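Local coordinates for protein acetyl-CoA acetyltransferase (Elizabethkingia anophelis NUHP1, PDB 6BN2) that probably catalyses the reversible thiolytic cleavage and Claisen condensation that interconvert acetoacetyl-CoA and two molecules of acetyl-CoA, as a thiolase-family acetyltransferase, at residues D224-N229 with T256-A261; E191-A196 with V352-P357. All coordinates share one frame; numbering follows the deposited sequence. Where two conformers were deposited one is given.

How the contacts relate
Both contacts lie on the same side of the chain's centre, their own centres about 8 Å apart. Contact 1 is partly buried and polar: a glutamate of a loop is tied to T256-A261 by a hydrogen bond and a bridging water. Contact 2 is fully buried and is a matter of van der Waals packing between helix 179-198 and the short helix 351-354. They share no helix or strand but touch directly. The carbonyl O of A353 packs against CB of both E226 and Y227, while N258 OD1 of contact 1 is hydrogen-bonded to the backbone N of H356, a predicted active-site residue in contact 2.

Contact 1 of 2, residues D224-N229 with T256-A261; sequences DEEYKN and TLNDGA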
loop_
_atom_site.group_PDB
_atom_site.type_symbol
_atom_site.label_atom_id
_atom_site.label_comp_id
_atom_site.label_asym_id
_atom_site.label_seq_id
_atom_site.Cartn_x
_atom_site.Cartn_y
_atom_site.Cartn_z
ATOM N N ASP A 224 1.692 -17.839 20.772
ATOM C CA ASP A 224 1.944 -16.445 21.132
ATOM C C ASP A 224 2.798 -16.389 22.386
ATOM O O ASP A 224 2.539 -17.114 23.346
ATOM C CB ASP A 224 0.628 -15.709 21.400
ATOM C CG ASP A 224 -0.267 -15.640 20.192
ATOM O OD1 ASP A 224 0.227 -15.496 19.058
ATOM O OD2 ASP A 224 -1.490 -15.711 20.377
ATOM N N GLU A 225 3.828 -15.538 22.384
ATOM C CA GLU A 225 4.704 -15.494 23.550
ATOM C C GLU A 225 4.530 -14.231 24.385
ATOM O O GLU A 225 5.019 -14.193 25.522
ATOM C CB GLU A 225 6.186 -15.647 23.150
ATOM C CG GLU A 225 6.778 -14.481 22.331
ATOM C CD GLU A 225 8.191 -14.786 21.811
ATOM O OE1 GLU A 225 8.784 -15.822 22.186
ATOM O OE2 GLU A 225 8.718 -13.982 21.009
ATOM N N GLU A 226 3.814 -13.224 23.878
ATOM C CA GLU A 226 3.695 -11.970 24.615
ATOM C C GLU A 226 2.903 -12.138 25.910
ATOM O O GLU A 226 3.221 -11.497 26.912
ATOM C CB GLU A 226 3.041 -10.899 23.740
ATOM C CG GLU A 226 3.156 -9.505 24.325
ATOM C CD GLU A 226 4.598 -9.037 24.390
ATOM O OE1 GLU A 226 5.303 -9.093 23.352
ATOM O OE2 GLU A 226 5.043 -8.629 25.484
ATOM N N TYR A 227 1.866 -12.982 25.908
ATOM C CA TYR A 227 0.936 -12.994 27.037
ATOM C C TYR A 227 1.543 -13.639 28.269
ATOM O O TYR A 227 0.996 -13.492 29.374
ATOM C CB TYR A 227 -0.379 -13.693 26.648
ATOM C CG TYR A 227 -0.335 -15.201 26.616
ATOM C CD1 TYR A 227 -0.626 -15.944 27.762
ATOM C CD2 TYR A 227 -0.022 -15.900 25.452
ATOM C CE1 TYR A 227 -0.598 -17.321 27.757
ATOM C CE2 TYR A 227 0.008 -17.298 25.439
ATOM C CZ TYR A 227 -0.284 -18.000 26.598
ATOM O OH TYR A 227 -0.267 -19.376 26.623
ATOM N N LYS A 228 2.658 -14.344 28.109
ATOM C CA LYS A 228 3.409 -14.844 29.246
ATOM C C LYS A 228 4.361 -13.800 29.826
ATOM O O LYS A 228 4.893 -14.014 30.918
ATOM C CB LYS A 228 4.153 -16.108 28.821
ATOM C CG LYS A 228 3.204 -17.275 28.582
ATOM C CD LYS A 228 3.843 -18.407 27.793
ATOM C CE LYS A 228 3.781 -18.131 26.297
ATOM N NZ LYS A 228 4.099 -19.338 25.482
ATOM N N ASN A 229 4.564 -12.669 29.144
ATOM C CA ASN A 229 5.438 -11.595 29.627
ATOM C C ASN A 229 4.624 -10.608 30.462
ATOM O O ASN A 229 4.329 -9.482 30.046
ATOM C CB ASN A 229 6.110 -10.877 28.464
ATOM C CG ASN A 229 6.981 -11.784 27.636
ATOM O OD1 ASN A 229 7.477 -12.800 28.118
ATOM N ND2 ASN A 229 7.186 -11.411 26.375
ATOM N N THR A 256 2.315 -3.954 22.939
ATOM C CA THR A 256 3.745 -4.042 22.732
ATOM C C THR A 256 4.041 -3.945 21.244
ATOM O O THR A 256 3.127 -3.872 20.414
ATOM C CB THR A 256 4.268 -5.358 23.297
ATOM O OG1 THR A 256 3.406 -6.407 22.840
ATOM C CG2 THR A 256 4.261 -5.309 24.820
ATOM N N LEU A 257 5.329 -3.946 20.928
ATOM C CA LEU A 257 5.812 -4.069 19.558
ATOM C C LEU A 257 5.998 -5.553 19.270
ATOM O O LEU A 257 6.512 -6.288 20.120
ATOM C CB LEU A 257 7.130 -3.320 19.406
ATOM C CG LEU A 257 7.165 -1.926 20.047
ATOM C CD1 LEU A 257 8.539 -1.287 19.863
ATOM C CD2 LEU A 257 6.073 -1.039 19.465
ATOM N N ASN A 258 5.562 -6.010 18.090
ATOM C CA ASN A 258 5.532 -7.450 17.844
ATOM C C ASN A 258 5.764 -7.779 16.375
ATOM O O ASN A 258 5.705 -6.918 15.498
ATOM C CB ASN A 258 4.204 -8.054 18.294
ATOM C CG ASN A 258 4.004 -7.927 19.785
ATOM O OD1 ASN A 258 3.449 -6.936 20.258
ATOM N ND2 ASN A 258 4.480 -8.932 20.541
ATOM N N ASP A 259 6.045 -9.058 16.133
ATOM C CA ASP A 259 6.289 -9.614 14.807
ATOM C C ASP A 259 5.230 -10.676 14.517
ATOM O O ASP A 259 4.951 -11.518 15.373
ATOM C CB ASP A 259 7.694 -10.255 14.734
ATOM C CG ASP A 259 8.812 -9.317 15.203
ATOM O OD1 ASP A 259 8.689 -8.084 15.019
ATOM O OD2 ASP A 259 9.824 -9.806 15.763
ATOM N N GLY A 260 4.655 -10.663 13.318
ATOM C CA GLY A 260 3.653 -11.675 12.989
ATOM C C GLY A 260 2.989 -11.374 11.661
ATOM O O GLY A 260 3.174 -10.309 11.072
ATOM N N ALA A 261 2.202 -12.344 11.181
ATOM C CA ALA A 261 1.468 -12.143 9.932
ATOM C C ALA A 261 0.165 -12.928 9.977
ATOM O O ALA A 261 -0.049 -13.771 10.854
ATOM C CB ALA A 261 2.304 -12.564 8.711
HETATM O O HOH W 1 7.163 -7.250 22.703
#
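E226 and N258 make the direct hydrogen bond between D224-N229 and T256-A261. N258 ND2 donates to E226 OE1 over 2.9 Å, meeting it on the anti side and 21° out of the carboxylate plane, while the carboxylate and amide planes stand nearly perpendicular. The chain of E226 leaves anti to its own N (chi1 -168°) and then bends at chi2, which brings the carboxylate up to T256 and N258. A water bridges the same segments, donating to E226 OE1 at 2.7 Å and to the carbonyl O of L257. S24 OG also bonds OE1, so three partners converge on this one oxygen, a place that a carboxylate oxygen, probably carrying negative charge, suits well.

The amide of N258 is held by further bonds. T256 OG1 donates to N258 OD1 at 2.6 Å, in the carbonyl plane and on a lone pair. OD1 also accepts from H356 N, and ND2 reaches G23 O besides E226. Asparagine, donor and acceptor on one flat group, can serve all four. N258 lies on strand 258-268, part of the central mixed sheet of the thiolase fold, so its amide links that sheet to the loop carrying the predicted catalytic histidine.

Van der Waals contact belongs to T256. Its OG1 sits 3.3 Å from E226 CD, and its CG2 lies 3.5 Å from E226 OE2. Threonine fits here because it supplies both a hydroxyl for N258 and a methyl to lie against the carboxylate. The T256 side chain is also about 4 Å from a bound calcium ion.

Contact 2 of 2, residues E191-A196 with V352-P357; sequences ERSAKA and VALGHP
S193 meets A353 and L354 because of two first torsions. In S193, OG stands anti to the carbonyl carbon and beside the backbone N (chi1 -64°), a position from which a helical serine can reach back one turn, and here OG is hydrogen-bonded to S189 O. L354 takes a similar first torsion, and its second (chi2 173°) sets CD1 anti to CA and leaves CD2 as the methyl nearer the serine.

The contact that results is entirely van der Waals. S193 OG lies 3.4 Å from A353 CB and 3.4 Å from L354 CD2, so the oxygen sits against both methyl groups. Behind it, S193 CB is 3.6 Å from L354 CD2. The hydroxyl can be buried among carbon atoms because its polar need is met within its own helix, by S189. Small residues suit the approach: the CA atoms of S193 and A353 are 6.7 Å apart, and the alanine methyl also touches S189 and Y190 of helix 179-198, Y190 being one of the residues of the calcium site. The longer leucine extends the surface by packing on M22 and D224 as well.

Just beyond L354 the chain leaves the helix at G355, whose positive phi (110°) and extended psi leave no room for a CB beside the carbonyl O of L354, a place that suits glycine. The turn leads to H356, whose ND1 is hydrogen-bonded to S361 OG. Helix 179-198, in the N-terminal thiolase domain sequence, thus backs the short helix 351-354 of the C-terminal one, which runs into the Gly-His-Pro sequence of the thiolase signature, whose histidine is the predicted proton acceptor of the active site.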
loop_
_atom_site.group_PDB
_atom_site.type_symbol
_atom_site.label_atom_id
_atom_site.label_comp_id
_atom_site.label_asym_id
_atom_site.label_seq_id
_atom_site.Cartn_x
_atom_site.Cartn_y
_atom_site.Cartn_z
ATOM N N GLU A 191 -5.574 -12.491 31.187
ATOM C CA GLU A 191 -6.257 -13.677 31.695
ATOM C C GLU A 191 -7.022 -14.382 30.587
ATOM O O GLU A 191 -6.990 -15.614 30.484
ATOM C CB GLU A 191 -7.209 -13.285 32.815
ATOM C CG GLU A 191 -6.539 -12.880 34.098
ATOM C CD GLU A 191 -7.538 -12.344 35.101
ATOM O OE1 GLU A 191 -8.626 -11.889 34.678
ATOM O OE2 GLU A 191 -7.227 -12.354 36.307
ATOM N N ARG A 192 -7.727 -13.614 29.756
ATOM C CA ARG A 192 -8.508 -14.221 28.686
ATOM C C ARG A 192 -7.604 -14.893 27.669
ATOM O O ARG A 192 -7.955 -15.951 27.133
ATOM C CB ARG A 192 -9.374 -13.166 28.002
ATOM C CG ARG A 192 -10.544 -12.698 28.847
ATOM C CD ARG A 192 -11.253 -11.548 28.106
ATOM N NE ARG A 192 -12.498 -11.221 28.756
ATOM C CZ ARG A 192 -13.410 -10.408 28.242
ATOM N NH1 ARG A 192 -13.186 -9.849 27.068
ATOM N NH2 ARG A 192 -14.534 -10.160 28.901
ATOM N N SER A 193 -6.445 -14.286 27.387
ATOM C CA SER A 193 -5.515 -14.863 26.416
ATOM C C SER A 193 -4.990 -16.205 26.909
ATOM O O SER A 193 -4.937 -17.183 26.155
ATOM C CB SER A 193 -4.349 -13.904 26.177
ATOM O OG SER A 193 -4.814 -12.685 25.580
ATOM N N ALA A 194 -4.561 -16.254 28.168
ATOM C CA ALA A 194 -4.051 -17.508 28.717
ATOM C C ALA A 194 -5.140 -18.573 28.753
ATOM O O ALA A 194 -4.880 -19.753 28.470
ATOM C CB ALA A 194 -3.480 -17.268 30.112
ATOM N N LYS A 195 -6.368 -18.176 29.104
ATOM C CA LYS A 195 -7.467 -19.132 29.168
ATOM C C LYS A 195 -7.798 -19.680 27.782
ATOM O O LYS A 195 -7.969 -20.894 27.607
ATOM C CB LYS A 195 -8.694 -18.470 29.806
ATOM C CG LYS A 195 -9.938 -19.349 29.875
ATOM C CD LYS A 195 -11.081 -18.553 30.519
ATOM C CE LYS A 195 -12.306 -19.408 30.795
ATOM N NZ LYS A 195 -13.137 -19.590 29.576
ATOM N N ALA A 196 -7.893 -18.801 26.777
ATOM C CA ALA A 196 -8.233 -19.271 25.436
ATOM C C ALA A 196 -7.147 -20.192 24.889
ATOM O O ALA A 196 -7.448 -21.238 24.292
ATOM C CB ALA A 196 -8.462 -18.075 24.496
ATOM N N VAL A 352 -3.302 -6.158 23.902
ATOM C CA VAL A 352 -2.541 -5.769 25.090
ATOM C C VAL A 352 -1.789 -6.966 25.643
ATOM O O VAL A 352 -0.683 -6.826 26.168
ATOM C CB VAL A 352 -3.468 -5.128 26.146
ATOM C CG1 VAL A 352 -2.807 -5.095 27.535
ATOM C CG2 VAL A 352 -3.820 -3.713 25.721
ATOM N N ALA A 353 -2.351 -8.162 25.495
ATOM C CA ALA A 353 -1.693 -9.380 25.945
ATOM C C ALA A 353 -1.055 -10.175 24.818
ATOM O O ALA A 353 -0.017 -10.804 25.036
ATOM C CB ALA A 353 -2.701 -10.270 26.678
ATOM N N LEU A 354 -1.651 -10.164 23.626
ATOM C CA LEU A 354 -1.228 -11.047 22.541
ATOM C C LEU A 354 -0.184 -10.421 21.632
ATOM O O LEU A 354 0.567 -11.157 20.978
ATOM C CB LEU A 354 -2.431 -11.453 21.682
ATOM C CG LEU A 354 -3.539 -12.269 22.377
ATOM C CD1 LEU A 354 -4.715 -12.433 21.425
ATOM C CD2 LEU A 354 -3.019 -13.620 22.863
ATOM N N GLY A 355 -0.133 -9.105 21.565
ATOM C CA GLY A 355 0.805 -8.428 20.694
ATOM C C GLY A 355 0.120 -7.744 19.522
ATOM O O GLY A 355 -1.055 -7.960 19.218
ATOM N N HIS A 356 0.905 -6.931 18.821
ATOM C CA HIS A 356 0.360 -5.993 17.844
ATOM C C HIS A 356 1.393 -5.687 16.751
ATOM O O HIS A 356 2.003 -4.614 16.732
ATOM C CB HIS A 356 -0.086 -4.721 18.573
ATOM C CG HIS A 356 -0.694 -3.682 17.696
ATOM N ND1 HIS A 356 -1.266 -3.973 16.472
ATOM C CD2 HIS A 356 -0.821 -2.345 17.866
ATOM C CE1 HIS A 356 -1.712 -2.852 15.924
ATOM N NE2 HIS A 356 -1.465 -1.857 16.757
ATOM N N PRO A 357 1.604 -6.636 15.790
ATOM C CA PRO A 357 2.416 -6.331 14.598
ATOM C C PRO A 357 1.586 -5.481 13.659
ATOM O O PRO A 357 0.594 -5.961 13.104
ATOM C CB PRO A 357 2.709 -7.721 13.998
ATOM C CG PRO A 357 2.090 -8.761 15.010
ATOM C CD PRO A 357 1.013 -7.981 15.717
#